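Long-range contacts in mandelate racemase/muconate lactonizing protein (Thermobispora bispora, PDB 3VC5), which probably catalyses the magnesium-dependent dehydration of D-glucarate to 5-dehydro-4-deoxy-D-glucarate, as a member of the mandelate racemase/muconate lactonizing enzyme family: residues P163-F169 and C364-W370; R206-G212 and L234-P240; L260-P266 and M282-M288; I305-D311 and I333-S339. All blocks are in the same frame, centred on the assembly; numbering follows the deposited sequence.

Contact 1. Residues P163-F169 and C364-W370. With PO4 (phosphate ion), chain B.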
# COMPACT_ATOMS: atom_id res chain seq x y z
N PRO A 163 14.52 15.32 5.61
CA PRO A 163 14.43 16.52 6.45
C PRO A 163 13.52 16.33 7.65
O PRO A 163 12.46 15.70 7.54
CB PRO A 163 13.81 17.57 5.50
CG PRO A 163 14.09 17.05 4.11
CD PRO A 163 13.99 15.55 4.25
N TYR A 164 13.94 16.91 8.78
CA TYR A 164 13.22 16.94 10.03
C TYR A 164 12.98 18.39 10.44
O TYR A 164 13.76 19.28 10.10
CB TYR A 164 13.95 16.15 11.16
CG TYR A 164 13.87 14.65 11.00
CD1 TYR A 164 12.85 13.91 11.62
CD2 TYR A 164 14.78 13.98 10.20
CE1 TYR A 164 12.75 12.53 11.45
CE2 TYR A 164 14.71 12.60 10.03
CZ TYR A 164 13.66 11.88 10.65
OH TYR A 164 13.60 10.53 10.48
N SER A 165 11.93 18.60 11.22
CA SER A 165 11.60 19.91 11.80
C SER A 165 12.24 20.08 13.17
O SER A 165 12.59 19.11 13.87
CB SER A 165 10.08 20.07 11.93
OG SER A 165 9.56 19.06 12.80
N ALA A 166 12.40 21.35 13.57
CA ALA A 166 12.74 21.71 14.92
C ALA A 166 11.45 21.66 15.75
O ALA A 166 10.52 22.44 15.49
CB ALA A 166 13.30 23.15 14.94
N TYR A 167 11.41 20.76 16.73
CA TYR A 167 10.20 20.52 17.53
C TYR A 167 10.31 21.39 18.79
O TYR A 167 10.94 21.01 19.77
CB TYR A 167 10.06 19.05 17.91
CG TYR A 167 8.62 18.60 18.10
CD1 TYR A 167 7.62 19.47 18.54
CD2 TYR A 167 8.26 17.26 17.85
CE1 TYR A 167 6.30 19.04 18.69
CE2 TYR A 167 6.93 16.82 17.99
CZ TYR A 167 5.97 17.70 18.43
OH TYR A 167 4.62 17.31 18.55
N LEU A 168 9.74 22.58 18.73
CA LEU A 168 9.82 23.52 19.83
C LEU A 168 8.67 23.30 20.82
O LEU A 168 7.50 23.00 20.44
CB LEU A 168 9.77 24.96 19.32
CG LEU A 168 10.69 25.35 18.15
CD1 LEU A 168 10.55 26.85 17.81
CD2 LEU A 168 12.16 25.02 18.48
N PHE A 169 9.00 23.52 22.09
CA PHE A 169 8.05 23.41 23.18
C PHE A 169 8.23 24.56 24.12
O PHE A 169 9.37 24.94 24.43
CB PHE A 169 8.33 22.17 24.02
CG PHE A 169 7.96 20.86 23.36
CD1 PHE A 169 8.81 20.26 22.43
CD2 PHE A 169 6.78 20.21 23.70
CE1 PHE A 169 8.47 19.02 21.83
CE2 PHE A 169 6.42 18.97 23.10
CZ PHE A 169 7.26 18.38 22.17
N CYS A 364 9.72 15.61 8.52
CA CYS A 364 9.20 14.77 9.59
C CYS A 364 9.48 15.38 10.95
O CYS A 364 10.48 16.08 11.15
CB CYS A 364 9.85 13.37 9.57
SG CYS A 364 9.58 12.40 8.07
N ASP A 365 8.62 15.06 11.92
CA ASP A 365 8.88 15.49 13.30
C ASP A 365 9.85 14.54 13.98
O ASP A 365 9.87 13.36 13.67
CB ASP A 365 7.58 15.55 14.10
CG ASP A 365 6.68 16.69 13.66
OD1 ASP A 365 7.15 17.61 12.96
OD2 ASP A 365 5.47 16.61 13.97
N THR A 366 10.65 15.07 14.90
CA THR A 366 11.41 14.22 15.82
C THR A 366 11.65 14.92 17.16
O THR A 366 11.83 16.16 17.19
CB THR A 366 12.77 13.77 15.24
OG1 THR A 366 13.41 12.88 16.18
CG2 THR A 366 13.68 14.94 14.87
N HIS A 367 11.64 14.16 18.25
CA HIS A 367 12.00 14.68 19.58
C HIS A 367 13.50 14.60 19.82
O HIS A 367 13.98 14.97 20.88
CB HIS A 367 11.29 13.89 20.67
CG HIS A 367 9.82 14.18 20.78
ND1 HIS A 367 8.88 13.71 19.87
CD2 HIS A 367 9.12 14.90 21.70
CE1 HIS A 367 7.67 14.12 20.24
NE2 HIS A 367 7.79 14.83 21.35
N THR A 368 14.25 14.11 18.83
CA THR A 368 15.67 13.80 19.05
C THR A 368 16.46 14.84 19.88
O THR A 368 17.12 14.47 20.83
CB THR A 368 16.39 13.51 17.71
OG1 THR A 368 15.87 12.29 17.14
CG2 THR A 368 17.90 13.40 17.92
N PRO A 369 16.36 16.15 19.56
CA PRO A 369 17.23 17.10 20.32
C PRO A 369 17.00 17.02 21.84
O PRO A 369 17.94 17.20 22.63
CB PRO A 369 16.79 18.46 19.79
CG PRO A 369 16.28 18.15 18.37
CD PRO A 369 15.55 16.84 18.53
N TRP A 370 15.76 16.76 22.25
CA TRP A 370 15.37 16.80 23.66
C TRP A 370 15.98 15.66 24.44
O TRP A 370 16.09 15.74 25.68
CB TRP A 370 13.82 16.74 23.77
CG TRP A 370 13.24 17.99 23.10
CD1 TRP A 370 12.45 18.04 22.00
CD2 TRP A 370 13.47 19.36 23.49
NE1 TRP A 370 12.15 19.36 21.68
CE2 TRP A 370 12.79 20.18 22.57
CE3 TRP A 370 14.21 19.97 24.52
CZ2 TRP A 370 12.78 21.59 22.67
CZ3 TRP A 370 14.21 21.36 24.61
CH2 TRP A 370 13.52 22.15 23.69
P PO4 B . 4.14 14.91 22.84
O1 PO4 B . 3.83 15.90 23.91
O2 PO4 B . 5.63 14.68 22.94
O3 PO4 B . 3.43 13.65 23.07
O4 PO4 B . 3.75 15.49 21.58
O HOH W 1 13.38 18.50 16.52
O HOH W 2 10.23 17.94 14.98
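Tyr-164 and Cys-364 form a single backbone bridge where the first strand of the barrel domain, 161-169, meets the loop that follows helix 344-355; further along, Tyr-167, Phe-169, His-367 and Trp-370 gather into an aromatic cluster beside the predicted active site. The backbone bonds come first: Cys-364 N gives to Pro-163 O, and Ser-165 N gives to Cys-364 O at 2.9 Å.

Beyond this bridge the backbones draw apart, and water 1 fills the gap, donating to Ser-165 O and Thr-366 O while accepting from Tyr-167 N. Set between its backbone N and carbonyl carbon, Ser-165 OG points at Asp-365 OD1 and donates to it at 2.8 Å, on the anti side and 22° out of the carboxylate plane. The same carboxylate forms salt bridges with Lys-209 and Arg-237, which tie the loop to the next strands.

Among apolar contacts, Thr-366 CG2 lies 3.5 Å from Tyr-164 CD1, the two side chains crossing at about a right angle. Cys-364 CB touches CE1 of the same ring, whose hydroxyl is bonded to Thr-351.

In the cluster, Phe-169 turns its edge toward the face of the Trp-370 five-membered ring in an offset edge-to-face pair, planes at 86°. Tyr-167 CD2 lies over one face of His-367, while Phe-169 CZ approaches that imidazole at NE2, 3.7 Å away. Trp-370 NE1 donates to Tyr-167 O at 2.8 Å, with the oxygen almost in the indole plane. At the pocket end, His-367 NE2 donates to phosphate O2 at 2.7 Å, through a bond bent to 137° at the hydrogen.

Contact 2. Residues R206-G212 and L234-P240. With PO4 (phosphate ion), chain B.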
# COMPACT_ATOMS: atom_id res chain seq x y z
N ARG A 206 15.34 23.05 8.90
CA ARG A 206 14.87 24.03 7.93
C ARG A 206 13.34 24.22 7.95
O ARG A 206 12.77 24.87 7.06
CB ARG A 206 15.37 23.66 6.52
CG ARG A 206 16.91 23.67 6.39
CD ARG A 206 17.35 23.23 5.02
NE ARG A 206 18.78 23.48 4.80
CZ ARG A 206 19.39 23.30 3.63
NH1 ARG A 206 18.70 22.87 2.59
NH2 ARG A 206 20.69 23.55 3.51
N SER A 207 12.69 23.62 8.95
CA SER A 207 11.26 23.71 9.20
C SER A 207 11.14 23.80 10.72
O SER A 207 12.00 23.27 11.45
CB SER A 207 10.52 22.42 8.74
OG SER A 207 10.26 22.43 7.36
N ILE A 208 10.09 24.45 11.20
CA ILE A 208 9.87 24.68 12.63
C ILE A 208 8.44 24.32 13.02
O ILE A 208 7.51 24.70 12.31
CB ILE A 208 10.11 26.16 12.98
CG1 ILE A 208 11.58 26.54 12.73
CG2 ILE A 208 9.75 26.43 14.43
CD1 ILE A 208 11.81 28.06 12.83
N LYS A 209 8.29 23.62 14.14
CA LYS A 209 6.99 23.30 14.71
C LYS A 209 6.95 23.83 16.13
O LYS A 209 7.92 23.71 16.87
CB LYS A 209 6.81 21.78 14.75
CG LYS A 209 5.54 21.32 15.37
CD LYS A 209 5.46 19.81 15.34
CE LYS A 209 4.03 19.43 15.73
NZ LYS A 209 3.80 18.01 15.75
N LEU A 210 5.83 24.43 16.51
CA LEU A 210 5.63 24.82 17.89
C LEU A 210 4.53 24.01 18.50
O LEU A 210 3.39 24.01 17.98
CB LEU A 210 5.26 26.31 17.99
CG LEU A 210 4.95 26.87 19.39
CD1 LEU A 210 6.10 26.65 20.39
CD2 LEU A 210 4.57 28.36 19.34
N LYS A 211 4.85 23.34 19.61
CA LYS A 211 3.83 22.66 20.42
C LYS A 211 3.02 23.70 21.16
O LYS A 211 3.58 24.44 21.98
CB LYS A 211 4.51 21.74 21.45
CG LYS A 211 3.55 20.85 22.22
CD LYS A 211 2.87 19.87 21.23
CE LYS A 211 3.11 18.46 21.56
NZ LYS A 211 2.41 17.61 20.52
N GLY A 212 1.71 23.74 20.92
CA GLY A 212 0.84 24.71 21.61
C GLY A 212 -0.18 24.06 22.55
O GLY A 212 0.04 22.94 23.06
N LEU A 234 11.45 29.78 6.47
CA LEU A 234 11.28 28.44 7.08
C LEU A 234 9.81 28.13 7.31
O LEU A 234 9.11 28.91 7.95
CB LEU A 234 12.05 28.32 8.40
CG LEU A 234 13.56 28.56 8.47
CD1 LEU A 234 14.17 27.82 9.66
CD2 LEU A 234 14.27 28.16 7.18
N PRO A 235 9.33 26.98 6.78
CA PRO A 235 7.94 26.62 7.02
C PRO A 235 7.67 26.49 8.52
O PRO A 235 8.53 25.99 9.26
CB PRO A 235 7.81 25.26 6.32
CG PRO A 235 8.89 25.28 5.25
CD PRO A 235 10.01 26.06 5.86
N LEU A 236 6.49 26.93 8.96
CA LEU A 236 6.12 26.93 10.37
C LEU A 236 4.85 26.14 10.60
O LEU A 236 3.94 26.21 9.78
CB LEU A 236 5.85 28.36 10.86
CG LEU A 236 7.00 29.37 10.73
CD1 LEU A 236 6.58 30.71 11.31
CD2 LEU A 236 8.25 28.86 11.40
N ARG A 237 4.79 25.40 11.71
CA ARG A 237 3.58 24.65 12.07
C ARG A 237 3.24 24.98 13.50
O ARG A 237 4.13 25.27 14.27
CB ARG A 237 3.84 23.14 11.98
CG ARG A 237 4.43 22.66 10.65
CD ARG A 237 5.32 21.41 10.88
NE ARG A 237 5.76 20.88 9.61
CZ ARG A 237 6.39 19.73 9.45
NH1 ARG A 237 6.69 19.35 8.21
NH2 ARG A 237 6.73 18.97 10.50
N LEU A 238 1.95 24.90 13.85
CA LEU A 238 1.51 25.11 15.22
C LEU A 238 0.59 23.95 15.59
O LEU A 238 -0.30 23.61 14.80
CB LEU A 238 0.75 26.44 15.35
CG LEU A 238 0.12 26.78 16.72
CD1 LEU A 238 1.16 26.83 17.84
CD2 LEU A 238 -0.64 28.11 16.64
N ASP A 239 0.81 23.37 16.77
CA ASP A 239 0.14 22.12 17.16
C ASP A 239 -0.49 22.20 18.56
O ASP A 239 0.14 21.85 19.55
CB ASP A 239 1.18 20.97 17.11
CG ASP A 239 0.60 19.65 17.54
OD1 ASP A 239 -0.65 19.48 17.57
OD2 ASP A 239 1.41 18.75 17.84
N PRO A 240 -1.76 22.65 18.65
CA PRO A 240 -2.40 22.75 19.96
C PRO A 240 -3.00 21.44 20.53
O PRO A 240 -3.59 21.47 21.61
CB PRO A 240 -3.52 23.79 19.75
CG PRO A 240 -3.30 24.36 18.39
CD PRO A 240 -2.54 23.35 17.61
P PO4 B . 4.14 14.91 22.84
O1 PO4 B . 3.83 15.90 23.91
O2 PO4 B . 5.63 14.68 22.94
O3 PO4 B . 3.43 13.65 23.07
O4 PO4 B . 3.75 15.49 21.58
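Lys-209 and Lys-211 both reach OD2 of Asp-239, a residue that binds magnesium in a structure of this protein, although no metal is bound to this chain. Lys-211 NZ forms the shorter salt bridge, 3.1 Å from Asp-239 OD2, and comes from above the carboxylate plane, 45° out of it. Lys-209 NZ adds a weak bond to the same oxygen at 3.3 Å. The two lysines arrive by different routes: Lys-209 is fully extended, whereas Lys-211 bends at chi2 (64°) and again at chi3 (121°), bringing its NZ beside the carboxylate. From there Lys-211 NZ also donates to phosphate O4, 2.7 Å away.

The next shell fixes these groups. Tyr-167 OH is hydrogen-bonded to both lysine NZ atoms, and Lys-209 has a further salt bridge to Glu-264. Asn-241 accepts from Lys-211 and, through its backbone N, donates to Asp-239 OD1.

Underneath lies the parallel pairing of strands 208-211 and 236-239, joined through helix 217-230 in a beta-alpha-beta crossover of the barrel. Asp-239 N donates to Leu-210 O at 2.9 Å, and Gly-212 N returns a bond to Asp-239 O, setting the ends of the strands side by side. On the face turned toward the helices, Ile-208 CB meets Leu-236 CD2 at 3.6 Å, and Leu-210 CD2 meets Leu-238 CD1 at 4.0 Å, each pair pointing the same way.

Lys-211 is a predicted proton acceptor, and its contacts with both Asp-239 and the phosphate are consistent with a lysine NZ placed between the metal site and the pocket for an anionic substrate.

Contact 3. Residues L260-P266 and M282-M288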
# COMPACT_ATOMS: atom_id res chain seq x y z
N LEU A 260 1.53 29.76 8.19
CA LEU A 260 1.70 28.32 8.53
C LEU A 260 1.74 27.38 7.31
O LEU A 260 0.92 27.51 6.39
CB LEU A 260 0.58 27.86 9.49
CG LEU A 260 0.50 28.53 10.86
CD1 LEU A 260 -0.74 28.05 11.61
CD2 LEU A 260 1.77 28.34 11.72
N GLU A 261 2.68 26.43 7.32
CA GLU A 261 2.69 25.30 6.39
C GLU A 261 1.38 24.53 6.60
O GLU A 261 0.71 24.12 5.64
CB GLU A 261 3.91 24.40 6.69
CG GLU A 261 4.04 23.17 5.79
CD GLU A 261 5.20 22.27 6.19
OE1 GLU A 261 5.69 22.38 7.34
OE2 GLU A 261 5.64 21.45 5.34
N TYR A 262 1.02 24.34 7.87
CA TYR A 262 -0.26 23.72 8.25
C TYR A 262 -0.58 23.99 9.72
O TYR A 262 0.33 24.32 10.52
CB TYR A 262 -0.32 22.21 7.91
CG TYR A 262 0.76 21.27 8.44
CD1 TYR A 262 1.65 20.65 7.55
CD2 TYR A 262 0.86 20.95 9.80
CE1 TYR A 262 2.60 19.76 7.99
CE2 TYR A 262 1.84 20.05 10.27
CZ TYR A 262 2.69 19.46 9.34
OH TYR A 262 3.67 18.56 9.74
N LEU A 263 -1.86 23.90 10.07
CA LEU A 263 -2.31 24.07 11.45
C LEU A 263 -2.70 22.65 11.93
O LEU A 263 -3.61 22.04 11.39
CB LEU A 263 -3.50 25.06 11.52
CG LEU A 263 -4.19 25.27 12.87
CD1 LEU A 263 -3.16 25.73 13.94
CD2 LEU A 263 -5.37 26.28 12.75
N GLU A 264 -2.02 22.15 12.95
CA GLU A 264 -2.12 20.74 13.32
C GLU A 264 -3.06 20.57 14.51
O GLU A 264 -2.83 21.16 15.57
CB GLU A 264 -0.72 20.27 13.70
CG GLU A 264 -0.59 18.82 13.98
CD GLU A 264 0.86 18.44 14.21
OE1 GLU A 264 1.73 18.98 13.51
OE2 GLU A 264 1.13 17.61 15.08
N ASP A 265 -4.14 19.79 14.34
CA ASP A 265 -5.05 19.51 15.46
C ASP A 265 -5.47 20.71 16.29
O ASP A 265 -5.29 20.73 17.51
CB ASP A 265 -4.44 18.44 16.37
CG ASP A 265 -4.48 17.08 15.70
OD1 ASP A 265 -5.57 16.75 15.13
OD2 ASP A 265 -3.44 16.38 15.70
N PRO A 266 -6.04 21.74 15.64
CA PRO A 266 -6.51 22.85 16.49
C PRO A 266 -7.67 22.47 17.43
O PRO A 266 -7.78 23.01 18.53
CB PRO A 266 -6.96 23.90 15.45
CG PRO A 266 -7.22 23.12 14.21
CD PRO A 266 -6.22 22.01 14.20
N MET A 282 -5.05 27.89 5.58
CA MET A 282 -4.00 26.88 5.47
C MET A 282 -4.61 25.48 5.70
O MET A 282 -5.65 25.37 6.33
CB MET A 282 -2.87 27.16 6.47
CG MET A 282 -3.23 26.88 7.92
SD MET A 282 -4.27 28.17 8.67
CE MET A 282 -3.26 29.65 8.44
N PRO A 283 -3.95 24.43 5.16
CA PRO A 283 -4.39 23.05 5.45
C PRO A 283 -4.32 22.72 6.94
O PRO A 283 -3.47 23.26 7.67
CB PRO A 283 -3.38 22.19 4.71
CG PRO A 283 -2.59 23.10 3.80
CD PRO A 283 -2.73 24.50 4.34
N LEU A 284 -5.21 21.84 7.40
CA LEU A 284 -5.11 21.26 8.75
C LEU A 284 -4.37 19.92 8.64
O LEU A 284 -4.42 19.26 7.59
CB LEU A 284 -6.49 21.00 9.34
CG LEU A 284 -7.38 22.23 9.51
CD1 LEU A 284 -8.59 21.88 10.41
CD2 LEU A 284 -6.61 23.42 10.08
N ALA A 285 -3.70 19.55 9.73
CA ALA A 285 -3.04 18.25 9.83
C ALA A 285 -3.55 17.56 11.07
O ALA A 285 -4.09 18.20 11.98
CB ALA A 285 -1.52 18.46 9.95
N THR A 286 -3.32 16.25 11.17
CA THR A 286 -3.69 15.57 12.41
C THR A 286 -2.77 14.39 12.73
O THR A 286 -2.24 13.72 11.80
CB THR A 286 -5.17 15.03 12.36
OG1 THR A 286 -5.59 14.71 13.69
CG2 THR A 286 -5.27 13.80 11.48
N ASN A 287 -2.62 14.13 14.03
CA ASN A 287 -2.28 12.78 14.51
C ASN A 287 -3.20 12.41 15.67
O ASN A 287 -2.79 11.68 16.59
CB ASN A 287 -0.81 12.68 14.95
CG ASN A 287 -0.39 13.79 15.94
OD1 ASN A 287 0.31 14.71 15.55
ND2 ASN A 287 -0.78 13.67 17.22
N MET A 288 -4.46 12.89 15.61
CA MET A 288 -5.44 12.65 16.68
C MET A 288 -6.76 12.15 16.19
O MET A 288 -7.30 11.25 16.81
CB MET A 288 -5.68 13.89 17.57
CG MET A 288 -4.40 14.33 18.31
SD MET A 288 -4.64 15.84 19.28
CE MET A 288 -5.71 15.28 20.61
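Asp-265 grips the turn after strand 284-286 with both carboxylate oxygens. Thr-286 OG1 donates to Asp-265 OD1 over a very short 2.5 Å, and Asn-287 N donates to Asp-265 OD2 at 2.9 Å, nearly straight at 164° and on the syn lone pair. Thr-286 OG1 also accepts from Met-288 N, closing an ST turn, while Met-288 CG lies 3.5 Å from Asp-265 OD2. This buried end thus has its polar atoms interlocked, consistent with Asp-265 being a second-shell residue that holds the backbone of Asn-287.

Asn-287 and Glu-264 are magnesium ligands in a structure of this protein. Here, with no metal in this chain, Glu-264 OE2 and Asn-287 OD1 stand 3.1 Å apart, two acceptors that make no hydrogen bond, with carboxylate and amide planes 81° apart; their convergence is consistent with a shared cation. Glu-264 OE2 also has a salt bridge to Lys-209. Close packing continues at Tyr-262, where Ala-285 CB sits over one ring face in a CH-pi contact, 3.4 Å from CD2. Tyr-262 chi1 of 55° puts CG between the backbone N and the carbonyl carbon, which brings the ring to Ala-285; the hydroxyl is bonded to Ser-336.

The opposite end is looser. Exposed Pro-283 meets Glu-261 O through CD at 3.7 Å, and Met-282 CG approaches Leu-260 CB at 4.2 Å.

Parallel strands 262-264 and 284-286, linked by helix 270-277 in a beta-alpha-beta crossover, lie between strands 236-239 and 307-310, with Leu-284 packed on Met-273 and Ala-277 of that helix.

Contact 4. Residues I305-D311 and I333-S339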
# COMPACT_ATOMS: atom_id res chain seq x y z
N ILE A 305 -8.83 17.11 7.24
CA ILE A 305 -7.39 17.37 7.07
C ILE A 305 -6.97 17.44 5.62
O ILE A 305 -7.59 16.84 4.74
CB ILE A 305 -6.52 16.32 7.75
CG1 ILE A 305 -6.73 14.96 7.07
CG2 ILE A 305 -6.76 16.32 9.28
CD1 ILE A 305 -5.88 13.80 7.63
N GLY A 306 -5.89 18.19 5.39
CA GLY A 306 -5.18 18.16 4.15
C GLY A 306 -3.87 17.41 4.31
O GLY A 306 -3.24 17.05 3.30
N VAL A 307 -3.43 17.19 5.57
CA VAL A 307 -2.14 16.55 5.86
C VAL A 307 -2.32 15.51 6.98
O VAL A 307 -2.84 15.84 8.05
CB VAL A 307 -1.08 17.58 6.31
CG1 VAL A 307 0.25 16.88 6.58
CG2 VAL A 307 -0.92 18.69 5.26
N LEU A 308 -1.90 14.27 6.73
CA LEU A 308 -1.88 13.23 7.76
C LEU A 308 -0.43 13.09 8.27
O LEU A 308 0.49 12.95 7.45
CB LEU A 308 -2.31 11.87 7.20
CG LEU A 308 -2.26 10.72 8.20
CD1 LEU A 308 -3.24 11.00 9.37
CD2 LEU A 308 -2.61 9.40 7.50
N LEU A 309 -0.23 13.12 9.59
CA LEU A 309 1.09 12.75 10.15
C LEU A 309 1.01 11.24 10.35
O LEU A 309 0.29 10.75 11.21
CB LEU A 309 1.34 13.44 11.50
CG LEU A 309 1.89 14.88 11.42
CD1 LEU A 309 0.86 15.88 10.87
CD2 LEU A 309 2.39 15.33 12.79
N ILE A 310 1.72 10.51 9.51
CA ILE A 310 1.81 9.06 9.65
C ILE A 310 2.77 8.77 10.83
O ILE A 310 3.57 9.63 11.25
CB ILE A 310 2.36 8.46 8.33
CG1 ILE A 310 2.06 6.96 8.22
CG2 ILE A 310 3.87 8.67 8.21
CD1 ILE A 310 0.56 6.68 8.10
N ASP A 311 2.70 7.55 11.35
CA ASP A 311 3.57 7.17 12.46
C ASP A 311 3.58 5.66 12.52
O ASP A 311 2.55 5.05 12.84
CB ASP A 311 3.10 7.79 13.79
CG ASP A 311 4.02 7.45 14.96
OD1 ASP A 311 4.67 6.36 14.90
OD2 ASP A 311 4.02 8.20 15.97
N ILE A 333 -4.41 13.72 0.14
CA ILE A 333 -4.00 14.03 1.51
C ILE A 333 -2.49 13.88 1.54
O ILE A 333 -1.96 12.83 1.20
CB ILE A 333 -4.64 13.07 2.53
CG1 ILE A 333 -6.16 13.28 2.54
CG2 ILE A 333 -4.05 13.26 3.94
CD1 ILE A 333 -6.94 12.21 3.24
N GLU A 334 -1.79 14.94 1.89
CA GLU A 334 -0.32 14.88 1.94
C GLU A 334 0.17 14.25 3.24
O GLU A 334 -0.60 14.12 4.17
CB GLU A 334 0.28 16.26 1.70
CG GLU A 334 -0.01 16.72 0.31
CD GLU A 334 0.30 18.16 0.11
OE1 GLU A 334 0.92 18.79 1.01
OE2 GLU A 334 -0.07 18.66 -0.97
N LEU A 335 1.45 13.86 3.28
CA LEU A 335 1.98 13.18 4.45
C LEU A 335 3.09 13.91 5.13
O LEU A 335 4.02 14.43 4.47
CB LEU A 335 2.49 11.78 4.11
CG LEU A 335 1.70 10.61 4.75
CD1 LEU A 335 0.30 10.53 4.26
CD2 LEU A 335 2.41 9.28 4.51
N SER A 336 2.99 13.94 6.46
CA SER A 336 4.11 14.32 7.30
C SER A 336 4.33 13.13 8.25
O SER A 336 3.85 12.02 7.98
CB SER A 336 3.77 15.60 8.06
OG SER A 336 4.87 16.05 8.84
N MET A 337 5.04 13.34 9.36
CA MET A 337 5.28 12.23 10.28
C MET A 337 5.28 12.73 11.70
O MET A 337 5.99 13.68 12.02
CB MET A 337 6.64 11.57 9.98
CG MET A 337 6.88 10.26 10.75
SD MET A 337 8.43 9.41 10.34
CE MET A 337 8.12 8.94 8.62
N HIS A 338 4.51 12.07 12.55
CA HIS A 338 4.40 12.36 13.98
C HIS A 338 5.52 11.63 14.73
O HIS A 338 5.92 10.49 14.36
CB HIS A 338 3.01 11.91 14.48
CG HIS A 338 2.91 11.78 15.97
ND1 HIS A 338 3.18 10.60 16.66
CD2 HIS A 338 2.55 12.69 16.92
CE1 HIS A 338 2.98 10.80 17.96
NE2 HIS A 338 2.62 12.07 18.14
N SER A 339 5.96 12.25 15.82
CA SER A 339 7.00 11.71 16.68
C SER A 339 6.49 11.59 18.14
O SER A 339 5.66 12.42 18.58
CB SER A 339 8.25 12.61 16.60
OG SER A 339 9.21 12.21 17.54
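His-338 and Asp-311 meet obliquely, imidazole and carboxylate planes 35° apart. His-338 ND1 donates to Asp-311 OD2 over 2.6 Å at 164°, OD2 accepting on its anti lone pair, and the oxygen lies within 2° of the ring plane. Both side chains leave with CG anti to the backbone N, which lets them converge just beyond the strand ends. Asp-311 OD1 meanwhile caps the following helix through His-313 N, so both carboxylate oxygens are engaged.

Leu-309 crosses His-338 at about a right angle, its CB 3.7 Å from His-338 CB, and its CG packs 3.9 Å from Ser-336 CB.

These groups sit at the C-terminal ends of parallel strands 307-310 and 334-337, neighbours in the beta/alpha-barrel domain of the enolase superfamily, where catalytic groups cluster. His-338 is a predicted proton acceptor, and the bond to Asp-311 fixes its ring rotation.

On the opposite face Ile-310 crosses Leu-335 obliquely, CB to CD2 at 3.9 Å, while Leu-308 CB packs 3.9 Å from Ile-333 CG2. Helix 318-330 covers this apolar layer, with Leu-335 against Ala-325 and Cys-328. In the backbone pairing, Ser-336 N donates to Leu-308 O, and His-338 N to Ile-310 O at 2.9 Å.

From the N terminus, strand 161-169 opens contact 1, which closes only at 364-370, about 195 residues later. Contacts 2, 3 and 4 are all nested inside that long loop and follow one another in series without crossing, each closing a short one around helical connections. Neighbouring strands join them: 161-169 lies beside 208-211, 236-239 beside 262-264, and 284-286 beside 307-310. Contact 1 returns to the far end of the series, where Asp-365 N is 3.0 Å from Met-337 O in a probable hydrogen bond. At the barrel mouth the Lys-209 to Glu-264 salt bridge links contacts 2 and 3, beside Asp-239 and Asn-287, with His-338 of contact 4 alongside.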